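Local coordinates for protein transcriptional regulator, crp family (Thermotoga maritima, PDB 1O5L) that regulates transcription as a member of the CRP family, probably by binding DNA through a helix-turn-helix domain, at the interface of chains A and B. Residues are numbered along the deposited sequence; one frame, centred on the assembly and turned at random. Chains: chain A/B, transcriptional regulator, crp family.

Contact 1: the interface of chains A and B. Residues chain A 80, 107, 110, 117, 120-121, 124; chain B 80, 107, 110, 117, 120-121, 124.
A:Leu121 and B:Leu121 meet where the 114-139 helices of the two chains run nearly parallel about a two-fold axis, their CA atoms 8.4 Å apart. There the CD2 methyl of A:Leu121 touches CD2 of B:Leu121 at 3.6 Å, almost on the axis. Each leucine is then divided between two aromatic partners on the other chain. CD2 meets the edge of the B:Phe120 ring in its plane, with A:Leu121 CD2 3.8 Å from B:Phe120 CE2, while CD1 sits over a face of the B:Phe80 ring, offset toward the rim, as a CH-pi contact. A:Leu121 CG lies anti to its carbonyl carbon (chi1 -66°), which lays the side chain alongside and parallel to B:Phe80. The B:Phe80 ring in turn has B:Phe120 CZ at its edge, so the two phenylalanines of chain B together form an L-shaped seat for the leucine of chain A. Toward the N-terminal end of the helix, A:Leu117 has its CG anti to the backbone N (chi1 179°) and runs antiparallel alongside B:Leu107, CD2 of A:Leu117 to CD2 of B:Leu107 at 3.8 Å. B:Leu110 adds its CD1 tip to tip with A:Leu121 CD1, at 4.2 Å. Nearly one helical turn on from Leu121, the valines close on the axis through A:Val124 CG1 and B:Val124 CG1, 3.5 Å apart; the other branch, CG2, stays home over a face of its own Phe120 ring. The two-fold repeats every contact with the chains exchanged. No nitrogen or oxygen of one chain reaches the other in this patch, so adhesion here is apolar packing. In the fold, this is the N-terminal part of a parallel coiled coil, the usual dimerisation helix of the CRP family, packed against helix 103-112 and the Phe80 segment of the partner's cyclic nucleotide-binding domain.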
loop_
_atom_site.group_PDB
_atom_site.type_symbol
_atom_site.label_atom_id
_atom_site.label_comp_id
_atom_site.label_asym_id
_atom_site.label_seq_id
_atom_site.Cartn_x
_atom_site.Cartn_y
_atom_site.Cartn_z
ATOM N N PHE A 80 2.032 1.360 8.432
ATOM C CA PHE A 80 2.324 -0.007 8.864
ATOM C C PHE A 80 3.620 -0.624 8.304
ATOM O O PHE A 80 3.825 -1.838 8.416
ATOM C CB PHE A 80 1.079 -0.907 8.640
ATOM C CG PHE A 80 -0.114 -0.537 9.554
ATOM C CD1 PHE A 80 -0.123 -0.909 10.902
ATOM C CD2 PHE A 80 -1.179 0.225 9.070
ATOM C CE1 PHE A 80 -1.193 -0.548 11.752
ATOM C CE2 PHE A 80 -2.237 0.595 9.875
ATOM C CZ PHE A 80 -2.238 0.205 11.251
ATOM N N LEU A 107 -5.932 -0.690 14.549
ATOM C CA LEU A 107 -5.993 -2.112 14.150
ATOM C C LEU A 107 -7.246 -2.838 14.651
ATOM O O LEU A 107 -7.818 -3.637 13.915
ATOM C CB LEU A 107 -4.782 -2.902 14.665
ATOM C CG LEU A 107 -3.486 -2.870 13.884
ATOM C CD1 LEU A 107 -2.423 -3.536 14.742
ATOM C CD2 LEU A 107 -3.578 -3.558 12.516
ATOM N N LEU A 110 -10.205 -1.839 12.499
ATOM C CA LEU A 110 -10.103 -2.538 11.227
ATOM C C LEU A 110 -10.635 -3.958 11.327
ATOM O O LEU A 110 -11.283 -4.454 10.387
ATOM C CB LEU A 110 -8.632 -2.610 10.767
ATOM C CG LEU A 110 -7.969 -1.306 10.313
ATOM C CD1 LEU A 110 -6.539 -1.519 9.845
ATOM C CD2 LEU A 110 -8.782 -0.672 9.189
ATOM N N LEU A 117 -12.123 -1.492 6.928
ATOM C CA LEU A 117 -10.996 -2.274 6.427
ATOM C C LEU A 117 -10.869 -2.099 4.902
ATOM O O LEU A 117 -9.783 -1.824 4.376
ATOM C CB LEU A 117 -11.178 -3.770 6.783
ATOM C CG LEU A 117 -10.062 -4.706 6.279
ATOM C CD1 LEU A 117 -8.670 -4.249 6.725
ATOM C CD2 LEU A 117 -10.311 -6.129 6.765
ATOM N N PHE A 120 -9.780 1.548 4.004
ATOM C CA PHE A 120 -8.343 1.658 4.271
ATOM C C PHE A 120 -7.479 0.922 3.238
ATOM O O PHE A 120 -6.500 1.484 2.721
ATOM C CB PHE A 120 -8.010 1.130 5.694
ATOM C CG PHE A 120 -6.571 1.360 6.098
ATOM C CD1 PHE A 120 -6.099 2.645 6.302
ATOM C CD2 PHE A 120 -5.690 0.319 6.206
ATOM C CE1 PHE A 120 -4.793 2.887 6.630
ATOM C CE2 PHE A 120 -4.344 0.561 6.552
ATOM C CZ PHE A 120 -3.918 1.856 6.764
ATOM N N LEU A 121 -7.800 -0.338 2.953
ATOM C CA LEU A 121 -7.008 -1.090 1.995
ATOM C C LEU A 121 -7.107 -0.440 0.588
ATOM O O LEU A 121 -6.094 -0.386 -0.129
ATOM C CB LEU A 121 -7.414 -2.550 1.947
ATOM C CG LEU A 121 -7.179 -3.431 3.174
ATOM C CD1 LEU A 121 -7.788 -4.801 2.899
ATOM C CD2 LEU A 121 -5.690 -3.565 3.548
ATOM N N VAL A 124 -4.818 2.836 0.560
ATOM C CA VAL A 124 -3.422 2.470 0.434
ATOM C C VAL A 124 -3.097 1.953 -0.983
ATOM O O VAL A 124 -2.047 2.328 -1.554
ATOM C CB VAL A 124 -3.020 1.429 1.519
ATOM C CG1 VAL A 124 -1.646 0.896 1.272
ATOM C CG2 VAL A 124 -3.100 2.063 2.886
ATOM N N PHE B 80 -6.501 -4.659 -3.620
ATOM C CA PHE B 80 -7.667 -3.937 -3.111
ATOM C C PHE B 80 -7.896 -2.533 -3.701
ATOM O O PHE B 80 -8.701 -1.762 -3.166
ATOM C CB PHE B 80 -7.656 -3.948 -1.559
ATOM C CG PHE B 80 -7.872 -5.358 -0.956
ATOM C CD1 PHE B 80 -9.145 -5.934 -0.923
ATOM C CD2 PHE B 80 -6.793 -6.110 -0.487
ATOM C CE1 PHE B 80 -9.346 -7.233 -0.404
ATOM C CE2 PHE B 80 -6.956 -7.382 0.023
ATOM C CZ PHE B 80 -8.264 -7.958 0.057
ATOM N N LEU B 107 -10.417 -11.380 3.054
ATOM C CA LEU B 107 -10.859 -10.330 3.995
ATOM C C LEU B 107 -11.329 -10.875 5.348
ATOM O O LEU B 107 -11.030 -10.278 6.378
ATOM C CB LEU B 107 -12.017 -9.500 3.422
ATOM C CG LEU B 107 -11.715 -8.352 2.482
ATOM C CD1 LEU B 107 -13.038 -7.879 1.905
ATOM C CD2 LEU B 107 -10.977 -7.188 3.155
ATOM N N LEU B 110 -8.299 -11.822 7.424
ATOM C CA LEU B 110 -7.694 -10.601 7.935
ATOM C C LEU B 110 -8.411 -10.103 9.179
ATOM O O LEU B 110 -7.764 -9.608 10.121
ATOM C CB LEU B 110 -7.751 -9.485 6.872
ATOM C CG LEU B 110 -6.850 -9.634 5.642
ATOM C CD1 LEU B 110 -6.966 -8.451 4.695
ATOM C CD2 LEU B 110 -5.396 -9.796 6.077
ATOM N N LEU B 117 -3.174 -9.802 9.542
ATOM C CA LEU B 117 -3.495 -8.424 9.176
ATOM C C LEU B 117 -2.219 -7.564 9.189
ATOM O O LEU B 117 -1.933 -6.825 8.238
ATOM C CB LEU B 117 -4.548 -7.840 10.150
ATOM C CG LEU B 117 -4.949 -6.376 9.883
ATOM C CD1 LEU B 117 -5.417 -6.151 8.442
ATOM C CD2 LEU B 117 -6.048 -5.949 10.848
ATOM N N PHE B 120 0.204 -8.618 6.306
ATOM C CA PHE B 120 -0.323 -8.056 5.059
ATOM C C PHE B 120 -0.127 -6.537 4.951
ATOM O O PHE B 120 0.337 -6.034 3.915
ATOM C CB PHE B 120 -1.830 -8.395 4.901
ATOM C CG PHE B 120 -2.402 -7.984 3.563
ATOM C CD1 PHE B 120 -1.986 -8.614 2.403
ATOM C CD2 PHE B 120 -3.285 -6.946 3.458
ATOM C CE1 PHE B 120 -2.455 -8.238 1.174
ATOM C CE2 PHE B 120 -3.780 -6.559 2.195
ATOM C CZ PHE B 120 -3.352 -7.224 1.064
ATOM N N LEU B 121 -0.504 -5.793 5.988
ATOM C CA LEU B 121 -0.359 -4.348 5.936
ATOM C C LEU B 121 1.143 -3.964 5.834
ATOM O O LEU B 121 1.479 -3.021 5.097
ATOM C CB LEU B 121 -1.012 -3.670 7.125
ATOM C CG LEU B 121 -2.531 -3.738 7.281
ATOM C CD1 LEU B 121 -2.901 -3.091 8.611
ATOM C CD2 LEU B 121 -3.290 -3.065 6.121
ATOM N N VAL B 124 2.357 -4.653 2.089
ATOM C CA VAL B 124 1.894 -3.598 1.211
ATOM C C VAL B 124 2.656 -2.279 1.458
ATOM O O VAL B 124 3.042 -1.594 0.483
ATOM C CB VAL B 124 0.357 -3.395 1.348
ATOM C CG1 VAL B 124 -0.095 -2.182 0.603
ATOM C CG2 VAL B 124 -0.364 -4.620 0.844
#

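Contact 2: the interface of chains A and B. Residues chain A 122, 125-126, 129; chain B 77, 80-82.
A direct polar contact joins A:Glu126 to B:Ser82: the carboxylate oxygen OE2 of A:Glu126 lies 2.9 Å from the hydroxyl OG of B:Ser82, a hydrogen bond in which the serine hydroxyl is the likely donor. Its geometry deserves caution, because B:Ser82 OG is almost eclipsed with its backbone N (chi1 13°). Behind the glutamate, on its own helix, A:Arg129 holds the carboxylate through its NE and NH2 edge, one nitrogen to each oxygen. NH2 of A:Arg129 makes a salt bridge to OE1 of A:Glu126 at 2.9 Å, nearly straight at the hydrogen, and the NE of A:Arg129 gives a longer hydrogen bond of 3.3 Å to OE2 of A:Glu126. Both nitrogens use syn positions on the carboxylate, from somewhat outside its plane. The glutamate chain bends at chi2 (-58°) and carries the acid out from the helix toward B:Ser82, where A:Arg129 reaches it. An alanine at A:Glu126 would probably leave B:Ser82 OG without its acceptor and the A:Arg129 guanidinium without its charged mate, free to swing. Packing supplies the next layer. A:Lys122 is stretched out beyond CG, laying its CE 4.0 Å from CB of B:Ser82, and the helix passes close enough that CA of A:Lys122 is 3.4 Å from the carbonyl O of B:Phe80. A:Ser125 turns its CB toward CA of B:Ser81, at 3.8 Å. Water completes the seam. Water 2 ties A:Glu126 OE2 to the backbone O of B:Ser82, so OE2 of A:Glu126 has both a direct and a water-mediated link across the interface. Water 1 lies 2.9 Å from OG of A:Ser125 and also 2.9 Å from the backbone N of B:Phe80.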
loop_
_atom_site.group_PDB
_atom_site.type_symbol
_atom_site.label_atom_id
_atom_site.label_comp_id
_atom_site.label_asym_id
_atom_site.label_seq_id
_atom_site.Cartn_x
_atom_site.Cartn_y
_atom_site.Cartn_z
ATOM N N LYS A 122 -8.306 0.071 0.238
ATOM C CA LYS A 122 -8.528 0.847 -0.984
ATOM C C LYS A 122 -7.690 2.137 -1.052
ATOM O O LYS A 122 -7.114 2.464 -2.094
ATOM C CB LYS A 122 -10.018 1.190 -1.143
ATOM C CG LYS A 122 -10.410 1.795 -2.512
ATOM C CD LYS A 122 -11.939 2.081 -2.634
ATOM C CE LYS A 122 -12.251 2.811 -3.966
ATOM N NZ LYS A 122 -13.720 2.835 -4.359
ATOM N N SER A 125 -3.983 1.113 -1.541
ATOM C CA SER A 125 -3.781 0.559 -2.885
ATOM C C SER A 125 -3.847 1.585 -4.022
ATOM O O SER A 125 -3.102 1.486 -5.001
ATOM C CB SER A 125 -4.754 -0.577 -3.154
ATOM O OG SER A 125 -4.645 -1.514 -2.096
ATOM N N GLU A 126 -4.764 2.531 -3.902
ATOM C CA GLU A 126 -4.899 3.621 -4.871
ATOM C C GLU A 126 -3.678 4.533 -4.865
ATOM O O GLU A 126 -3.212 4.960 -5.918
ATOM C CB GLU A 126 -6.192 4.436 -4.628
ATOM C CG GLU A 126 -7.441 3.801 -5.225
ATOM C CD GLU A 126 -7.281 3.602 -6.717
ATOM O OE1 GLU A 126 -7.173 4.614 -7.430
ATOM O OE2 GLU A 126 -7.200 2.443 -7.176
ATOM N N ARG A 129 -0.889 2.491 -6.557
ATOM C CA ARG A 129 -1.072 2.340 -7.997
ATOM C C ARG A 129 -0.604 3.596 -8.714
ATOM O O ARG A 129 0.066 3.535 -9.729
ATOM C CB ARG A 129 -2.557 2.046 -8.292
ATOM C CG ARG A 129 -2.894 1.761 -9.765
ATOM C CD ARG A 129 -4.384 1.638 -10.045
ATOM N NE ARG A 129 -5.054 2.865 -9.622
ATOM C CZ ARG A 129 -4.996 4.030 -10.286
ATOM N NH1 ARG A 129 -4.303 4.143 -11.422
ATOM N NH2 ARG A 129 -5.633 5.100 -9.806
ATOM N N GLY B 77 -0.049 -4.998 -3.131
ATOM C CA GLY B 77 -0.526 -3.610 -3.158
ATOM C C GLY B 77 -1.599 -3.254 -4.197
ATOM O O GLY B 77 -2.155 -2.166 -4.149
ATOM N N PHE B 80 -6.501 -4.659 -3.620
ATOM C CA PHE B 80 -7.667 -3.937 -3.111
ATOM C C PHE B 80 -7.896 -2.533 -3.701
ATOM O O PHE B 80 -8.701 -1.762 -3.166
ATOM C CB PHE B 80 -7.656 -3.948 -1.559
ATOM C CG PHE B 80 -7.872 -5.358 -0.956
ATOM C CD1 PHE B 80 -9.145 -5.934 -0.923
ATOM C CD2 PHE B 80 -6.793 -6.110 -0.487
ATOM C CE1 PHE B 80 -9.346 -7.233 -0.404
ATOM C CE2 PHE B 80 -6.956 -7.382 0.023
ATOM C CZ PHE B 80 -8.264 -7.958 0.057
ATOM N N SER B 81 -7.267 -2.198 -4.831
ATOM C CA SER B 81 -7.661 -0.943 -5.513
ATOM C C SER B 81 -9.062 -1.029 -6.132
ATOM O O SER B 81 -9.673 -2.099 -6.220
ATOM C CB SER B 81 -6.643 -0.482 -6.565
ATOM O OG SER B 81 -6.283 -1.509 -7.452
ATOM N N SER B 82 -9.592 0.132 -6.490
ATOM C CA SER B 82 -10.688 0.218 -7.465
ATOM C C SER B 82 -10.245 -0.387 -8.817
ATOM O O SER B 82 -9.129 -0.148 -9.287
ATOM C CB SER B 82 -11.079 1.679 -7.628
ATOM O OG SER B 82 -10.068 2.473 -7.020
HETATM O O HOH W 1 -4.135 -4.331 -1.966
HETATM O O HOH W 2 -7.378 1.848 -9.574
#

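Contact 1 and contact 2 lie about 11 Å apart, measured between the centres of their C-alpha atoms, and both use helix 114-139 of chain A. They also share B:Phe80, whose ring belongs to the apolar packing of contact 1 while its backbone N and O face the helix in contact 2. The same helix thus pairs with its twin along one side and rests on the partner's 77-82 segment along another. In a CRP-type dimer such docking could couple the partner's nucleotide-binding domain to the dimer helices, although the structure alone does not show signalling.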